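Uncharacterized esterase YxiM (Bacillus subtilis, PDB 2O14) probably hydrolyses ester bonds as a member of the GDSL lipolytic enzyme family, though its physiological substrate is not established. Local coordinates at residues K14-F20 with S148-K154; G43-T48 with N77-D83. All coordinates share one frame. Residues are numbered along the deposited sequence.

In the fold
The two contacts belong to the two sheets of one beta-sandwich with a galactose-binding-domain-like fold. Contact 1 pairs the first and last strands of this region, and contact 2 is nested in the chain loop it closes; their centres lie about 14 Å apart. The two contacts meet through largely aromatic packing: Phe80 CD1 of contact 2 lies 3.5 Å from Phe20 CE1 of contact 1, Phe80 CZ 3.8 Å from Phe18 CD2, Phe80 CD2 3.8 Å from Leu150 CD1, and Phe46 CZ 3.8 Å from Phe20 CE1. Contact 1 supplies Asp19 to the manganese site, about 12 Å from the side chain of Phe46. The putative catalytic residues Ser171, Asp339 and His342 lie away from both contacts.

Contact 1 (K14-F20 with S148-K154); sequences KVYQFDF and SALKIKK. With MN (manganese (II) ion), chain B.
A manganese ion sits beside the C-terminal end of strand 15-20, chelated by both carboxylate oxygens of Asp19 (OD1 2.4 Å, OD2 2.3 Å from MN) with chi1 t. Waters 2 and 3, at 2.3 and 2.2 Å from MN, Ser24 and Asp65 contribute further ligands. The strand that carries Asp19, 15-20, runs antiparallel to 148-154 at 173°, with axes 4.6 Å apart. Val15 faces Lys153, Gln17 Lys151 and Asp19 Ala149 as non-hydrogen-bonded pairs; Tyr16-Ile152 and Phe18-Leu150 are hydrogen-bonded pairs, through Tyr16 N to Ile152 O and Ile152 N to Tyr16 O (both 2.8 Å), Phe18 N to Leu150 O (2.9 Å) and Leu150 N to Phe18 O (3.0 Å). Phe20 N to Ser148 O (2.9 Å) and Lys154 N to Lys14 O (3.2 Å) extend the pairing at its ends. This joins the first and last strands of the galactose-binding-domain-like beta-sandwich. On the other edge of 148-154, Ser148 and Ala149 share Thr94 of strand 87-95 in a classic beta bulge. Tyr16, Phe18, Leu150 and Ile152 share one face, the last three packing on strand 80-83 of the second sheet and Tyr16 on Leu84 and Pro85. Phe18 and Phe20, both chi1 m, present ring edges: Phe18 CE2 is 4.1 Å from Ile152 CD1, and Phe20 CE2 is 3.5 Å from Leu150 CG. At the far end the extended chains of Lys14, poorly ordered, and Lys154 run together, CD to CD 3.6 Å. Their NZ atoms, 4.0 Å apart, share water 1 (3.2 Å from Lys14 NZ, 2.7 Å from Lys154 NZ), while Asp157 forms a salt bridge with Lys154.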
# COMPACT_ATOMS: atom_id res chain seq x y z
N LYS A 14 24.55 8.01 -8.20
CA LYS A 14 24.44 6.55 -7.90
C LYS A 14 23.07 6.01 -8.33
O LYS A 14 22.19 5.83 -7.49
CB LYS A 14 24.64 6.30 -6.40
CG LYS A 14 25.94 6.86 -5.85
CD LYS A 14 26.01 6.71 -4.33
CE LYS A 14 27.29 7.33 -3.77
NZ LYS A 14 27.37 7.26 -2.27
N VAL A 15 22.90 5.77 -9.62
CA VAL A 15 21.64 5.24 -10.14
C VAL A 15 21.86 4.02 -11.04
O VAL A 15 22.69 4.04 -11.96
CB VAL A 15 20.86 6.32 -10.94
CG1 VAL A 15 21.68 6.80 -12.12
CG2 VAL A 15 19.52 5.75 -11.41
N TYR A 16 21.13 2.95 -10.75
CA TYR A 16 21.20 1.70 -11.51
C TYR A 16 19.90 1.57 -12.28
O TYR A 16 18.82 1.65 -11.70
CB TYR A 16 21.35 0.51 -10.56
CG TYR A 16 22.52 0.60 -9.61
CD1 TYR A 16 22.58 1.58 -8.63
CD2 TYR A 16 23.58 -0.31 -9.69
CE1 TYR A 16 23.67 1.67 -7.75
CE2 TYR A 16 24.66 -0.24 -8.82
CZ TYR A 16 24.70 0.75 -7.85
OH TYR A 16 25.78 0.83 -7.00
N GLN A 17 19.98 1.36 -13.59
CA GLN A 17 18.78 1.25 -14.41
C GLN A 17 18.77 -0.04 -15.22
O GLN A 17 19.70 -0.33 -15.97
CB GLN A 17 18.66 2.47 -15.32
CG GLN A 17 18.50 3.75 -14.53
CD GLN A 17 18.37 4.98 -15.40
OE1 GLN A 17 18.23 6.09 -14.88
NE2 GLN A 17 18.42 4.80 -16.71
N PHE A 18 17.69 -0.80 -15.06
CA PHE A 18 17.55 -2.08 -15.74
C PHE A 18 16.32 -2.13 -16.63
O PHE A 18 15.22 -1.78 -16.20
CB PHE A 18 17.47 -3.20 -14.69
CG PHE A 18 18.69 -3.27 -13.80
CD1 PHE A 18 19.89 -3.78 -14.28
CD2 PHE A 18 18.63 -2.79 -12.49
CE1 PHE A 18 21.03 -3.81 -13.46
CE2 PHE A 18 19.76 -2.82 -11.67
CZ PHE A 18 20.96 -3.33 -12.15
N ASP A 19 16.52 -2.54 -17.87
CA ASP A 19 15.43 -2.68 -18.84
C ASP A 19 15.25 -4.18 -19.06
O ASP A 19 16.01 -4.81 -19.78
CB ASP A 19 15.80 -1.98 -20.17
CG ASP A 19 14.85 -2.33 -21.30
OD1 ASP A 19 13.70 -2.71 -21.02
OD2 ASP A 19 15.25 -2.22 -22.49
N PHE A 20 14.23 -4.74 -18.41
CA PHE A 20 13.95 -6.17 -18.49
C PHE A 20 13.25 -6.61 -19.77
O PHE A 20 12.34 -5.94 -20.25
CB PHE A 20 13.11 -6.57 -17.28
CG PHE A 20 13.83 -6.39 -15.97
CD1 PHE A 20 14.69 -7.39 -15.49
CD2 PHE A 20 13.66 -5.23 -15.22
CE1 PHE A 20 15.38 -7.22 -14.29
CE2 PHE A 20 14.35 -5.05 -14.01
CZ PHE A 20 15.21 -6.05 -13.54
N SER A 148 9.00 -4.71 -16.28
CA SER A 148 9.61 -4.10 -17.46
C SER A 148 10.87 -3.32 -17.16
O SER A 148 11.80 -3.31 -17.96
CB SER A 148 8.62 -3.14 -18.16
OG SER A 148 7.69 -3.84 -18.97
N ALA A 149 10.92 -2.65 -16.01
CA ALA A 149 12.11 -1.88 -15.69
C ALA A 149 12.26 -1.55 -14.22
O ALA A 149 11.31 -1.62 -13.46
CB ALA A 149 12.12 -0.59 -16.50
N LEU A 150 13.48 -1.19 -13.84
CA LEU A 150 13.77 -0.79 -12.47
C LEU A 150 14.75 0.37 -12.50
O LEU A 150 15.67 0.40 -13.32
CB LEU A 150 14.41 -1.92 -11.68
CG LEU A 150 13.58 -3.09 -11.16
CD1 LEU A 150 14.48 -4.00 -10.32
CD2 LEU A 150 12.43 -2.57 -10.32
N LYS A 151 14.53 1.33 -11.61
CA LYS A 151 15.42 2.47 -11.46
C LYS A 151 15.73 2.48 -9.97
O LYS A 151 14.83 2.67 -9.14
CB LYS A 151 14.74 3.78 -11.85
CG LYS A 151 14.77 4.08 -13.34
CD LYS A 151 14.31 5.51 -13.60
CE LYS A 151 14.49 5.90 -15.06
NZ LYS A 151 14.13 7.33 -15.28
N ILE A 152 16.99 2.24 -9.63
CA ILE A 152 17.42 2.20 -8.25
C ILE A 152 18.39 3.34 -7.96
O ILE A 152 19.46 3.42 -8.56
CB ILE A 152 18.07 0.83 -7.96
CG1 ILE A 152 17.07 -0.28 -8.29
CG2 ILE A 152 18.53 0.75 -6.51
CD1 ILE A 152 17.67 -1.66 -8.37
N LYS A 153 18.01 4.22 -7.04
CA LYS A 153 18.84 5.37 -6.70
C LYS A 153 19.14 5.42 -5.21
O LYS A 153 18.25 5.26 -4.37
CB LYS A 153 18.13 6.65 -7.13
CG LYS A 153 19.03 7.87 -7.14
CD LYS A 153 18.28 9.14 -7.53
CE LYS A 153 17.36 9.60 -6.42
NZ LYS A 153 16.80 10.96 -6.70
N LYS A 154 20.41 5.65 -4.87
CA LYS A 154 20.82 5.72 -3.47
C LYS A 154 20.44 7.06 -2.86
O LYS A 154 20.75 8.11 -3.42
CB LYS A 154 22.33 5.48 -3.36
CG LYS A 154 22.81 5.29 -1.92
CD LYS A 154 24.26 4.83 -1.85
CE LYS A 154 24.65 4.56 -0.41
NZ LYS A 154 26.04 4.04 -0.25
MN MN B . 13.64 -3.71 -23.21
O HOH W 1 27.72 4.07 -2.40
O HOH W 2 15.17 -5.17 -22.20
O HOH W 3 12.57 -2.19 -24.32

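Contact 2 (G43-T48 with N77-D83); sequences GYGFQT and NNTFNVD
Gly43, at phi 93°, enters the strand, its O accepting Asp83 N at 2.8 Å; water 4 joins Gly43 O (3.0 Å) to Asp83 O (2.9 Å). From here 44-46 runs antiparallel to 80-83, axes 4.6 Å apart at 163°. Tyr44 forms a non-hydrogen-bonded pair with Val82, its CB 4.1 Å from Phe80 CZ. Gly45 then pairs with Asn81, Gly45 N to Asn81 O (3.0 Å) and Asn81 N to Gly45 O (2.9 Å); at Gly45 (phi 139°, psi 171°) a CB would jam against Tyr44 O. The next non-hydrogen-bonded pair, Phe46 (chi1 m) and Phe80 (chi1 t), forms a T-shaped stack, edge of Phe80 to face of Phe46, centroids 5.5 Å apart, planes at 61°. Past the strand, Gln47 N reaches Thr79 O at 3.1 Å, while Gln47 OE1 accepts a weak bond from Asn81 ND2 (2.9 Å). Thr48 lies opposite Asn78, the centre of an inverse gamma turn, and water 5 bridges Thr48 N and Thr79 O, 3.0 Å from each. Strand 44-46 is outermost in the five-stranded antiparallel sheet of the galactose-binding-domain-like beta-sandwich; 80-83 continues it to 131-138, and Tyr44, Phe46 and Phe80 pack against Val32 of strand 30-32 in the facing sheet.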
# COMPACT_ATOMS: atom_id res chain seq x y z
N GLY A 43 27.35 -8.14 -10.86
CA GLY A 43 26.60 -7.46 -9.82
C GLY A 43 25.08 -7.55 -9.89
O GLY A 43 24.39 -6.90 -9.11
N TYR A 44 24.55 -8.35 -10.81
CA TYR A 44 23.10 -8.48 -10.93
C TYR A 44 22.70 -9.72 -11.72
O TYR A 44 23.54 -10.35 -12.37
CB TYR A 44 22.53 -7.25 -11.64
CG TYR A 44 23.01 -7.11 -13.06
CD1 TYR A 44 24.17 -6.40 -13.36
CD2 TYR A 44 22.34 -7.73 -14.11
CE1 TYR A 44 24.65 -6.32 -14.67
CE2 TYR A 44 22.81 -7.66 -15.42
CZ TYR A 44 23.96 -6.96 -15.69
OH TYR A 44 24.44 -6.93 -16.98
N GLY A 45 21.42 -10.05 -11.69
CA GLY A 45 20.93 -11.21 -12.41
C GLY A 45 19.91 -11.99 -11.61
O GLY A 45 19.71 -11.73 -10.43
N PHE A 46 19.26 -12.95 -12.26
CA PHE A 46 18.25 -13.75 -11.59
C PHE A 46 18.83 -14.94 -10.82
O PHE A 46 19.68 -15.67 -11.32
CB PHE A 46 17.22 -14.22 -12.61
CG PHE A 46 16.43 -13.09 -13.19
CD1 PHE A 46 15.43 -12.47 -12.44
CD2 PHE A 46 16.69 -12.63 -14.48
CE1 PHE A 46 14.70 -11.41 -12.97
CE2 PHE A 46 15.97 -11.57 -15.02
CZ PHE A 46 14.97 -10.96 -14.26
N GLN A 47 18.34 -15.12 -9.60
CA GLN A 47 18.80 -16.19 -8.73
C GLN A 47 18.41 -17.57 -9.25
O GLN A 47 19.20 -18.51 -9.16
CB GLN A 47 18.22 -15.99 -7.32
CG GLN A 47 18.76 -16.97 -6.28
CD GLN A 47 20.28 -16.95 -6.21
OE1 GLN A 47 20.89 -15.90 -6.02
NE2 GLN A 47 20.90 -18.12 -6.36
N THR A 48 17.20 -17.67 -9.79
CA THR A 48 16.69 -18.92 -10.34
C THR A 48 16.09 -18.63 -11.72
O THR A 48 14.87 -18.53 -11.86
CB THR A 48 15.62 -19.57 -9.42
OG1 THR A 48 14.49 -18.69 -9.28
CG2 THR A 48 16.22 -19.84 -8.03
N ASN A 77 12.59 -17.68 -3.94
CA ASN A 77 13.99 -17.43 -4.27
C ASN A 77 14.08 -16.97 -5.71
O ASN A 77 15.16 -16.63 -6.19
CB ASN A 77 14.82 -18.71 -4.09
CG ASN A 77 15.20 -18.96 -2.65
OD1 ASN A 77 15.43 -20.10 -2.25
ND2 ASN A 77 15.28 -17.89 -1.86
N ASN A 78 12.93 -16.95 -6.39
CA ASN A 78 12.86 -16.52 -7.78
C ASN A 78 12.94 -15.00 -7.85
O ASN A 78 12.00 -14.34 -8.30
CB ASN A 78 11.55 -16.98 -8.42
CG ASN A 78 11.54 -16.81 -9.93
OD1 ASN A 78 10.49 -16.61 -10.55
ND2 ASN A 78 12.72 -16.90 -10.54
N THR A 79 14.06 -14.43 -7.43
CA THR A 79 14.22 -12.98 -7.45
C THR A 79 15.25 -12.46 -8.44
O THR A 79 16.03 -13.21 -9.01
CB THR A 79 14.65 -12.44 -6.07
OG1 THR A 79 15.85 -13.12 -5.66
CG2 THR A 79 13.56 -12.64 -5.03
N PHE A 80 15.22 -11.15 -8.63
CA PHE A 80 16.21 -10.47 -9.45
C PHE A 80 17.10 -9.90 -8.36
O PHE A 80 16.61 -9.22 -7.46
CB PHE A 80 15.58 -9.31 -10.22
CG PHE A 80 16.59 -8.33 -10.77
CD1 PHE A 80 17.44 -8.70 -11.81
CD2 PHE A 80 16.70 -7.05 -10.24
CE1 PHE A 80 18.39 -7.81 -12.30
CE2 PHE A 80 17.64 -6.15 -10.72
CZ PHE A 80 18.49 -6.53 -11.76
N ASN A 81 18.40 -10.19 -8.41
CA ASN A 81 19.31 -9.68 -7.39
C ASN A 81 20.22 -8.61 -7.97
O ASN A 81 20.56 -8.65 -9.15
CB ASN A 81 20.20 -10.79 -6.83
CG ASN A 81 19.44 -12.03 -6.46
OD1 ASN A 81 18.26 -11.97 -6.11
ND2 ASN A 81 20.11 -13.18 -6.53
N VAL A 82 20.60 -7.67 -7.12
CA VAL A 82 21.50 -6.61 -7.51
C VAL A 82 22.34 -6.22 -6.30
O VAL A 82 21.81 -5.80 -5.27
CB VAL A 82 20.75 -5.37 -8.07
CG1 VAL A 82 19.67 -4.92 -7.10
CG2 VAL A 82 21.74 -4.23 -8.33
N ASP A 83 23.65 -6.39 -6.42
CA ASP A 83 24.55 -6.03 -5.33
C ASP A 83 24.62 -4.52 -5.25
O ASP A 83 24.76 -3.84 -6.27
CB ASP A 83 25.95 -6.62 -5.59
CG ASP A 83 25.93 -8.13 -5.67
OD1 ASP A 83 25.26 -8.75 -4.82
OD2 ASP A 83 26.59 -8.69 -6.56
O HOH W 4 25.36 -4.02 -9.13
O HOH W 5 15.15 -15.65 -10.46